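Local coordinates for protein rhamnonate dehydratase (Gibberella zeae PH-1, PDB 3FXG) that probably catalyses the magnesium-dependent dehydration of the sugar acid rhamnonate, as a lyase of the enolase superfamily, at residues K6-I11 with D142-V147; G124-P129 with E275-R280; D298-G303 with H325-Y330. All coordinates share one frame; numbering follows the deposited sequence.

The three contacts run from the capping domain of this enolase-superfamily chain into its barrel. Contact 1 is outermost, its centre about 26 Å from that of the chain, while contact 3 lies near the middle. Contacts 1 and 2 both use helix 128-148, one near each end, and their centres are 27 Å apart; along the chain their segments alternate. Contact 3 comes later in sequence, and its centre is 12 Å from that of contact 2. These two touch: Glu275 packs on His325, and the backbones of Ser279 and Leu302 probably share a hydrogen bond. Helix 128-148, with the loop leading into it, spans from the N-terminal arm to the segment carrying the magnesium ligand Glu275.

Contact 1 of 3, residues K6-I11 with D142-V147; sequences KDFPKI and DLLGKV
Leu144, near the C-terminal end of helix 128-148, meets Phe8 through a single branch: its CD2 methyl lies 3.7 Å from CE2 of the ring. The two side chains cross at about a right angle, and the reach of a leucine lets the methyl come to the far end of the phenyl group. Arg107 also packs against both of them.

One turn of helix separates this residue from the next point of contact. On the way, Lys146 turns to another side, where NZ makes a salt bridge of 2.7 Å back to Asp142 OD2; that carboxylate also accepts from the backbone N of Phe80, in strand 78-84, and of Phe385, tying the helix to both.

Val147 has the largest share of the contact. With CG1 anti to the backbone N (chi1 174°), this methyl is set over one face of the Phe8 ring, 3.9 Å from the centroid and 29° off the normal, a CH-pi contact. Its nearest ring atom is CZ, at 3.4 Å from CG1. The same methyl has two further neighbours in the arm. Pro9, an apolar ring with no backbone N-H to satisfy, comes tip to tip with the valine, its CD 4.0 Å from CG1. The extended aliphatic chain of partly exposed Lys6 brings NZ 3.6 Å from Val147 CG1. The short, branched valine suits a spot where three residues converge. Glu150 of the second subunit packs on Lys6 and Phe8, at a subunit interface.

Apart from the lysine ammonium, the atoms that meet are carbon, and no polar pair joins the two segments. Between them the attraction is therefore apolar burial and dispersion, while a Lys10-Thr74 backbone bond also holds the arm.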
loop_
_atom_site.group_PDB
_atom_site.type_symbol
_atom_site.label_atom_id
_atom_site.label_comp_id
_atom_site.label_asym_id
_atom_site.label_seq_id
_atom_site.Cartn_x
_atom_site.Cartn_y
_atom_site.Cartn_z
ATOM N N LYS A 6 -49.334 -21.117 4.876
ATOM C CA LYS A 6 -49.812 -21.131 3.502
ATOM C C LYS A 6 -49.220 -22.265 2.672
ATOM O O LYS A 6 -48.019 -22.542 2.738
ATOM C CB LYS A 6 -49.501 -19.782 2.847
ATOM C CG LYS A 6 -50.116 -19.564 1.476
ATOM C CD LYS A 6 -49.743 -18.186 0.936
ATOM C CE LYS A 6 -50.446 -17.886 -0.385
ATOM N NZ LYS A 6 -50.144 -18.910 -1.430
ATOM N N ASP A 7 -50.076 -22.931 1.903
ATOM C CA ASP A 7 -49.636 -24.011 1.024
ATOM C C ASP A 7 -49.352 -23.309 -0.301
ATOM O O ASP A 7 -50.268 -23.059 -1.084
ATOM C CB ASP A 7 -50.750 -25.041 0.836
ATOM C CG ASP A 7 -50.299 -26.244 0.030
ATOM O OD1 ASP A 7 -51.169 -27.036 -0.394
ATOM O OD2 ASP A 7 -49.075 -26.405 -0.173
ATOM N N PHE A 8 -48.086 -22.977 -0.534
ATOM C CA PHE A 8 -47.681 -22.262 -1.740
ATOM C C PHE A 8 -47.544 -23.178 -2.951
ATOM O O PHE A 8 -46.953 -24.250 -2.863
ATOM C CB PHE A 8 -46.347 -21.549 -1.496
ATOM C CG PHE A 8 -46.276 -20.168 -2.085
ATOM C CD1 PHE A 8 -46.790 -19.077 -1.393
ATOM C CD2 PHE A 8 -45.704 -19.959 -3.334
ATOM C CE1 PHE A 8 -46.732 -17.794 -1.936
ATOM C CE2 PHE A 8 -45.643 -18.679 -3.886
ATOM C CZ PHE A 8 -46.158 -17.596 -3.184
ATOM N N PRO A 9 -48.090 -22.762 -4.103
ATOM C CA PRO A 9 -47.992 -23.592 -5.308
ATOM C C PRO A 9 -46.552 -23.730 -5.804
ATOM O O PRO A 9 -45.767 -22.786 -5.728
ATOM C CB PRO A 9 -48.889 -22.858 -6.306
ATOM C CG PRO A 9 -48.785 -21.428 -5.872
ATOM C CD PRO A 9 -48.862 -21.536 -4.365
ATOM N N LYS A 10 -46.209 -24.918 -6.294
ATOM C CA LYS A 10 -44.872 -25.190 -6.815
ATOM C C LYS A 10 -44.831 -24.849 -8.305
ATOM O O LYS A 10 -45.868 -24.618 -8.920
ATOM C CB LYS A 10 -44.525 -26.671 -6.643
ATOM C CG LYS A 10 -44.479 -27.172 -5.204
ATOM C CD LYS A 10 -43.340 -26.541 -4.422
ATOM C CE LYS A 10 -42.917 -27.430 -3.254
ATOM N NZ LYS A 10 -44.039 -27.721 -2.320
ATOM N N ILE A 11 -43.630 -24.818 -8.880
ATOM C CA ILE A 11 -43.484 -24.532 -10.304
ATOM C C ILE A 11 -43.904 -25.771 -11.082
ATOM O O ILE A 11 -43.407 -26.872 -10.835
ATOM C CB ILE A 11 -42.029 -24.192 -10.673
ATOM C CG1 ILE A 11 -41.616 -22.878 -10.005
ATOM C CG2 ILE A 11 -41.887 -24.105 -12.190
ATOM C CD1 ILE A 11 -40.136 -22.563 -10.151
ATOM N N ASP A 142 -42.310 -12.108 -10.574
ATOM C CA ASP A 142 -43.619 -11.726 -11.100
ATOM C C ASP A 142 -44.642 -12.740 -10.586
ATOM O O ASP A 142 -45.734 -12.374 -10.154
ATOM C CB ASP A 142 -43.593 -11.728 -12.637
ATOM C CG ASP A 142 -44.871 -11.164 -13.253
ATOM O OD1 ASP A 142 -45.254 -10.021 -12.916
ATOM O OD2 ASP A 142 -45.489 -11.862 -14.088
ATOM N N LEU A 143 -44.273 -14.017 -10.630
ATOM C CA LEU A 143 -45.137 -15.094 -10.159
ATOM C C LEU A 143 -45.431 -14.957 -8.665
ATOM O O LEU A 143 -46.574 -15.116 -8.229
ATOM C CB LEU A 143 -44.475 -16.450 -10.432
ATOM C CG LEU A 143 -45.123 -17.695 -9.819
ATOM C CD1 LEU A 143 -46.530 -17.874 -10.375
ATOM C CD2 LEU A 143 -44.263 -18.915 -10.126
ATOM N N LEU A 144 -44.399 -14.664 -7.877
ATOM C CA LEU A 144 -44.571 -14.509 -6.438
ATOM C C LEU A 144 -45.539 -13.376 -6.119
ATOM O O LEU A 144 -46.393 -13.505 -5.238
ATOM C CB LEU A 144 -43.220 -14.249 -5.759
ATOM C CG LEU A 144 -42.231 -15.419 -5.754
ATOM C CD1 LEU A 144 -40.923 -14.985 -5.104
ATOM C CD2 LEU A 144 -42.836 -16.604 -5.001
ATOM N N GLY A 145 -45.405 -12.265 -6.834
ATOM C CA GLY A 145 -46.292 -11.142 -6.603
ATOM C C GLY A 145 -47.726 -11.488 -6.966
ATOM O O GLY A 145 -48.664 -11.089 -6.276
ATOM N N LYS A 146 -47.900 -12.243 -8.047
ATOM C CA LYS A 146 -49.235 -12.628 -8.489
ATOM C C LYS A 146 -49.900 -13.612 -7.538
ATOM O O LYS A 146 -51.093 -13.496 -7.256
ATOM C CB LYS A 146 -49.172 -13.193 -9.912
ATOM C CG LYS A 146 -48.988 -12.092 -10.940
ATOM C CD LYS A 146 -48.685 -12.604 -12.330
ATOM C CE LYS A 146 -48.571 -11.431 -13.292
ATOM N NZ LYS A 146 -48.149 -11.839 -14.659
ATOM N N VAL A 147 -49.136 -14.570 -7.023
ATOM C CA VAL A 147 -49.699 -15.536 -6.090
ATOM C C VAL A 147 -50.161 -14.847 -4.806
ATOM O O VAL A 147 -51.228 -15.160 -4.278
ATOM C CB VAL A 147 -48.680 -16.644 -5.738
ATOM C CG1 VAL A 147 -49.246 -17.546 -4.641
ATOM C CG2 VAL A 147 -48.369 -17.471 -6.982
#

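Contact 2 of 3, residues G124-P129 with E275-R280; sequences GRKGLP and EHEYSR. With MG (magnesium ion), chain I.
Lys126 and Glu277 form a salt bridge between the capping domain and the modified TIM barrel of the enolase superfamily: Lys126 NZ lies 2.9 Å from Glu277 OE1, approaching from above the carboxylate plane. The same oxygen takes a second bond on its anti lone pair, from Tyr278 N at 2.7 Å, so two donors grip one carboxylate atom and fix its position.

Beside the bridge, residues 126-127 lie over one face of the Tyr278 ring. Gly127 N sits 3.2 Å above its centre, and Gly127 CA makes a CH-pi contact to the ring centroid. Glycine suits this N-cap place because its phi is positive (78°). Lys126 CB adds a contact of 3.5 Å with Tyr278 CD2, the chain crossing the ring obliquely before the bend at its end (chi4 -61°) brings NZ to the acid.

Further out, a water joins Arg125 O, Lys126 NZ and Ser279 OG, giving the ammonium another buried partner. Ser279 OG in turn donates to Tyr278 O at 2.7 Å. The guanidinium of Arg125 leaves the contact for Asp254 and the carbonyl of His276 in the third subunit.

At the other end of the barrel segment, Glu275 joins Asp222 and Glu248 in the metal site, its OE2 lying 2.2 Å from the magnesium ion.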
loop_
_atom_site.group_PDB
_atom_site.type_symbol
_atom_site.label_atom_id
_atom_site.label_comp_id
_atom_site.label_asym_id
_atom_site.label_seq_id
_atom_site.Cartn_x
_atom_site.Cartn_y
_atom_site.Cartn_z
ATOM N N GLY A 124 -20.339 -19.411 -18.110
ATOM C CA GLY A 124 -21.015 -18.154 -17.843
ATOM C C GLY A 124 -20.291 -17.112 -17.018
ATOM O O GLY A 124 -19.272 -16.566 -17.448
ATOM N N ARG A 125 -20.838 -16.843 -15.833
ATOM C CA ARG A 125 -20.331 -15.848 -14.888
ATOM C C ARG A 125 -20.657 -14.441 -15.367
ATOM O O ARG A 125 -20.979 -13.559 -14.567
ATOM C CB ARG A 125 -18.824 -16.003 -14.665
ATOM C CG ARG A 125 -18.460 -17.302 -13.965
ATOM C CD ARG A 125 -17.038 -17.286 -13.417
ATOM N NE ARG A 125 -16.026 -17.054 -14.445
ATOM C CZ ARG A 125 -15.286 -15.952 -14.531
ATOM N NH1 ARG A 125 -15.449 -14.974 -13.650
ATOM N NH2 ARG A 125 -14.359 -15.841 -15.479
ATOM N N LYS A 126 -20.581 -14.228 -16.675
ATOM C CA LYS A 126 -20.903 -12.925 -17.233
ATOM C C LYS A 126 -21.551 -13.093 -18.603
ATOM O O LYS A 126 -21.495 -14.170 -19.195
ATOM C CB LYS A 126 -19.636 -12.069 -17.350
ATOM C CG LYS A 126 -18.943 -11.830 -16.001
ATOM C CD LYS A 126 -17.842 -10.797 -16.090
ATOM C CE LYS A 126 -17.027 -10.738 -14.797
ATOM N NZ LYS A 126 -17.827 -10.356 -13.595
ATOM N N GLY A 127 -22.195 -12.036 -19.084
ATOM C CA GLY A 127 -22.804 -12.086 -20.405
ATOM C C GLY A 127 -24.131 -12.803 -20.576
ATOM O O GLY A 127 -24.909 -12.961 -19.635
ATOM N N LEU A 128 -24.371 -13.241 -21.808
ATOM C CA LEU A 128 -25.607 -13.924 -22.199
ATOM C C LEU A 128 -26.207 -14.942 -21.225
ATOM O O LEU A 128 -27.399 -14.886 -20.923
ATOM C CB LEU A 128 -25.413 -14.581 -23.572
ATOM C CG LEU A 128 -26.627 -15.295 -24.174
ATOM C CD1 LEU A 128 -27.795 -14.331 -24.287
ATOM C CD2 LEU A 128 -26.261 -15.850 -25.539
ATOM N N PRO A 129 -25.403 -15.895 -20.731
ATOM C CA PRO A 129 -25.956 -16.885 -19.798
ATOM C C PRO A 129 -26.594 -16.233 -18.573
ATOM O O PRO A 129 -27.629 -16.689 -18.075
ATOM C CB PRO A 129 -24.735 -17.728 -19.425
ATOM C CG PRO A 129 -23.869 -17.624 -20.641
ATOM C CD PRO A 129 -23.982 -16.164 -20.998
ATOM N N GLU A 275 -23.522 -1.093 -16.421
ATOM C CA GLU A 275 -24.576 -1.771 -17.165
ATOM C C GLU A 275 -24.089 -3.043 -17.849
ATOM O O GLU A 275 -24.886 -3.926 -18.158
ATOM C CB GLU A 275 -25.245 -0.826 -18.169
ATOM C CG GLU A 275 -24.387 -0.335 -19.314
ATOM C CD GLU A 275 -25.073 0.791 -20.076
ATOM O OE1 GLU A 275 -25.254 0.668 -21.310
ATOM O OE2 GLU A 275 -25.435 1.799 -19.428
ATOM N N HIS A 276 -22.782 -3.155 -18.062
ATOM C CA HIS A 276 -22.244 -4.360 -18.677
ATOM C C HIS A 276 -21.383 -5.184 -17.722
ATOM O O HIS A 276 -20.432 -5.844 -18.135
ATOM C CB HIS A 276 -21.476 -4.012 -19.949
ATOM C CG HIS A 276 -22.337 -3.398 -21.008
ATOM N ND1 HIS A 276 -22.383 -2.039 -21.234
ATOM C CD2 HIS A 276 -23.231 -3.953 -21.861
ATOM C CE1 HIS A 276 -23.270 -1.783 -22.182
ATOM N NE2 HIS A 276 -23.798 -2.927 -22.577
ATOM N N GLU A 277 -21.731 -5.136 -16.438
ATOM C CA GLU A 277 -21.040 -5.909 -15.407
ATOM C C GLU A 277 -22.081 -6.897 -14.860
ATOM O O GLU A 277 -23.281 -6.635 -14.936
ATOM C CB GLU A 277 -20.518 -4.986 -14.303
ATOM C CG GLU A 277 -19.635 -5.679 -13.275
ATOM C CD GLU A 277 -18.597 -6.593 -13.914
ATOM O OE1 GLU A 277 -18.954 -7.730 -14.296
ATOM O OE2 GLU A 277 -17.430 -6.168 -14.045
ATOM N N TYR A 278 -21.628 -8.021 -14.307
ATOM C CA TYR A 278 -22.547 -9.056 -13.822
ATOM C C TYR A 278 -22.171 -9.692 -12.485
ATOM O O TYR A 278 -20.994 -9.769 -12.137
ATOM C CB TYR A 278 -22.637 -10.178 -14.864
ATOM C CG TYR A 278 -22.715 -9.693 -16.297
ATOM C CD1 TYR A 278 -23.927 -9.673 -16.985
ATOM C CD2 TYR A 278 -21.575 -9.228 -16.955
ATOM C CE1 TYR A 278 -24.001 -9.201 -18.297
ATOM C CE2 TYR A 278 -21.640 -8.752 -18.262
ATOM C CZ TYR A 278 -22.854 -8.740 -18.926
ATOM O OH TYR A 278 -22.911 -8.265 -20.215
ATOM N N SER A 279 -23.193 -10.174 -11.773
ATOM C CA SER A 279 -23.074 -10.853 -10.476
ATOM C C SER A 279 -22.557 -9.990 -9.334
ATOM O O SER A 279 -21.970 -8.929 -9.549
ATOM C CB SER A 279 -22.188 -12.102 -10.588
ATOM O OG SER A 279 -20.821 -11.790 -10.362
ATOM N N ARG A 280 -22.775 -10.460 -8.108
ATOM C CA ARG A 280 -22.326 -9.724 -6.935
ATOM C C ARG A 280 -20.804 -9.668 -6.915
ATOM O O ARG A 280 -20.212 -8.730 -6.385
ATOM C CB ARG A 280 -22.861 -10.371 -5.647
ATOM C CG ARG A 280 -22.519 -11.852 -5.428
ATOM C CD ARG A 280 -23.176 -12.342 -4.127
ATOM N NE ARG A 280 -22.913 -13.744 -3.800
ATOM C CZ ARG A 280 -23.718 -14.759 -4.105
ATOM N NH1 ARG A 280 -24.853 -14.544 -4.762
ATOM N NH2 ARG A 280 -23.402 -15.993 -3.726
HETATM MG MG MG I . -25.369 3.869 -20.247
HETATM O O HOH W 1 -19.298 -12.687 -12.454
HETATM O O HOH W 2 -27.819 4.243 -20.376
HETATM O O HOH W 3 -23.620 3.221 -21.568
#

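Contact 3 of 3, residues D298-G303 with H325-Y330; sequences DVMWLG and HASGPY
Asp298 and His325 are joined by a His-carboxylate hydrogen bond. ND1 donates to OD2 at 2.8 Å and 141°, reaching the oxygen on its anti side, with the carboxylate and ring planes 35° apart. OD2 also accepts from the hydroxyl of Tyr28, while OD1 takes Met300 N at 2.8 Å in an Asx turn, so both oxygens of the aspartate are used. Ser327 is short enough to turn OG back to His325 O, donating at 2.7 Å, while its CB packs on the Val299 methyl; OG also receives a weak bond from Val299 N.

Apolar contacts lie beside these bonds. Branched Val299 puts CG1 between its backbone N and carbonyl carbon, where the methyl reaches Tyr330 CB at 3.4 Å. Selenomethionine Met300 crosses Tyr330 at about a right angle, a Met-aromatic contact with SE 5.1 Å from the ring centroid.

Trp301 meets His325 obliquely, CH2 to CE1 at 4.1 Å. Asp298 OD2 lies 3.5 Å above the plane of the six-membered ring of Trp301, over its centre.

The His-Asp pair, on barrel loops as in the mandelate racemase group, stands with the nearest His325 side-chain atom about 4 Å from the magnesium ion; by taking up ND1, the carboxylate probably helps to set how the ring is turned.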
loop_
_atom_site.group_PDB
_atom_site.type_symbol
_atom_site.label_atom_id
_atom_site.label_comp_id
_atom_site.label_asym_id
_atom_site.label_seq_id
_atom_site.Cartn_x
_atom_site.Cartn_y
_atom_site.Cartn_z
ATOM N N ASP A 298 -27.970 -3.543 -15.086
ATOM C CA ASP A 298 -29.225 -3.691 -15.813
ATOM C C ASP A 298 -29.834 -4.929 -15.162
ATOM O O ASP A 298 -29.213 -5.991 -15.146
ATOM C CB ASP A 298 -28.979 -3.939 -17.305
ATOM C CG ASP A 298 -30.271 -4.019 -18.099
ATOM O OD1 ASP A 298 -31.092 -4.915 -17.812
ATOM O OD2 ASP A 298 -30.473 -3.184 -19.006
ATOM N N VAL A 299 -31.033 -4.788 -14.605
ATOM C CA VAL A 299 -31.685 -5.890 -13.911
ATOM C C VAL A 299 -31.938 -7.116 -14.779
ATOM O O VAL A 299 -32.016 -8.233 -14.270
ATOM C CB VAL A 299 -33.019 -5.440 -13.279
ATOM C CG1 VAL A 299 -34.029 -5.133 -14.356
ATOM C CG2 VAL A 299 -33.537 -6.518 -12.339
HETATM N N MSE A 300 -32.066 -6.912 -16.086
HETATM C CA MSE A 300 -32.305 -8.027 -16.993
HETATM C C MSE A 300 -31.006 -8.686 -17.443
HETATM O O MSE A 300 -31.033 -9.695 -18.147
HETATM C CB MSE A 300 -33.084 -7.553 -18.226
HETATM C CG MSE A 300 -34.539 -7.180 -17.952
HETATM SE SE MSE A 300 -35.405 -6.434 -19.527
HETATM C CE MSE A 300 -34.659 -4.667 -19.413
ATOM N N TRP A 301 -29.869 -8.132 -17.026
ATOM C CA TRP A 301 -28.583 -8.675 -17.445
ATOM C C TRP A 301 -27.654 -9.188 -16.341
ATOM O O TRP A 301 -27.032 -10.243 -16.502
ATOM C CB TRP A 301 -27.804 -7.633 -18.262
ATOM C CG TRP A 301 -28.553 -6.990 -19.408
ATOM C CD1 TRP A 301 -29.725 -7.410 -19.970
ATOM C CD2 TRP A 301 -28.147 -5.829 -20.152
ATOM N NE1 TRP A 301 -30.074 -6.585 -21.017
ATOM C CE2 TRP A 301 -29.123 -5.607 -21.151
ATOM C CE3 TRP A 301 -27.053 -4.954 -20.070
ATOM C CZ2 TRP A 301 -29.038 -4.547 -22.065
ATOM C CZ3 TRP A 301 -26.968 -3.896 -20.978
ATOM C CH2 TRP A 301 -27.958 -3.705 -21.963
ATOM N N LEU A 302 -27.559 -8.451 -15.233
ATOM C CA LEU A 302 -26.637 -8.795 -14.142
ATOM C C LEU A 302 -26.851 -10.104 -13.394
ATOM O O LEU A 302 -25.915 -10.618 -12.774
ATOM C CB LEU A 302 -26.578 -7.662 -13.105
ATOM C CG LEU A 302 -27.483 -7.822 -11.874
ATOM C CD1 LEU A 302 -26.962 -6.966 -10.725
ATOM C CD2 LEU A 302 -28.912 -7.453 -12.233
ATOM N N GLY A 303 -28.070 -10.632 -13.429
ATOM C CA GLY A 303 -28.355 -11.873 -12.731
ATOM C C GLY A 303 -29.796 -11.951 -12.254
ATOM O O GLY A 303 -30.294 -13.028 -11.919
ATOM N N HIS A 325 -29.675 0.517 -15.147
ATOM C CA HIS A 325 -29.790 0.933 -16.538
ATOM C C HIS A 325 -31.173 0.619 -17.094
ATOM O O HIS A 325 -31.539 -0.549 -17.224
ATOM C CB HIS A 325 -28.703 0.227 -17.361
ATOM C CG HIS A 325 -28.902 0.317 -18.841
ATOM N ND1 HIS A 325 -29.771 -0.505 -19.527
ATOM C CD2 HIS A 325 -28.345 1.133 -19.767
ATOM C CE1 HIS A 325 -29.740 -0.199 -20.812
ATOM N NE2 HIS A 325 -28.884 0.792 -20.985
ATOM N N ALA A 326 -31.934 1.667 -17.414
ATOM C CA ALA A 326 -33.285 1.532 -17.964
ATOM C C ALA A 326 -34.071 0.462 -17.211
ATOM O O ALA A 326 -34.400 0.646 -16.040
ATOM C CB ALA A 326 -33.206 1.186 -19.448
ATOM N N SER A 327 -34.387 -0.633 -17.899
ATOM C CA SER A 327 -35.091 -1.784 -17.320
ATOM C C SER A 327 -36.595 -1.710 -17.042
ATOM O O SER A 327 -37.199 -2.717 -16.668
ATOM C CB SER A 327 -34.373 -2.234 -16.043
ATOM O OG SER A 327 -33.035 -2.611 -16.320
ATOM N N GLY A 328 -37.206 -0.543 -17.215
ATOM C CA GLY A 328 -38.638 -0.432 -16.977
ATOM C C GLY A 328 -39.106 -0.858 -15.590
ATOM O O GLY A 328 -38.387 -0.664 -14.613
ATOM N N PRO A 329 -40.314 -1.436 -15.467
ATOM C CA PRO A 329 -40.865 -1.885 -14.181
ATOM C C PRO A 329 -39.932 -2.768 -13.348
ATOM O O PRO A 329 -39.981 -2.744 -12.118
ATOM C CB PRO A 329 -42.137 -2.612 -14.592
ATOM C CG PRO A 329 -42.591 -1.807 -15.776
ATOM C CD PRO A 329 -41.302 -1.620 -16.547
ATOM N N TYR A 330 -39.091 -3.552 -14.010
ATOM C CA TYR A 330 -38.165 -4.414 -13.284
ATOM C C TYR A 330 -37.221 -3.554 -12.453
ATOM O O TYR A 330 -36.743 -3.976 -11.398
ATOM C CB TYR A 330 -37.375 -5.288 -14.259
ATOM C CG TYR A 330 -38.267 -6.086 -15.177
ATOM C CD1 TYR A 330 -39.352 -6.803 -14.670
ATOM C CD2 TYR A 330 -38.050 -6.102 -16.554
ATOM C CE1 TYR A 330 -40.202 -7.512 -15.512
ATOM C CE2 TYR A 330 -38.896 -6.810 -17.405
ATOM C CZ TYR A 330 -39.969 -7.509 -16.876
ATOM O OH TYR A 330 -40.823 -8.192 -17.708
#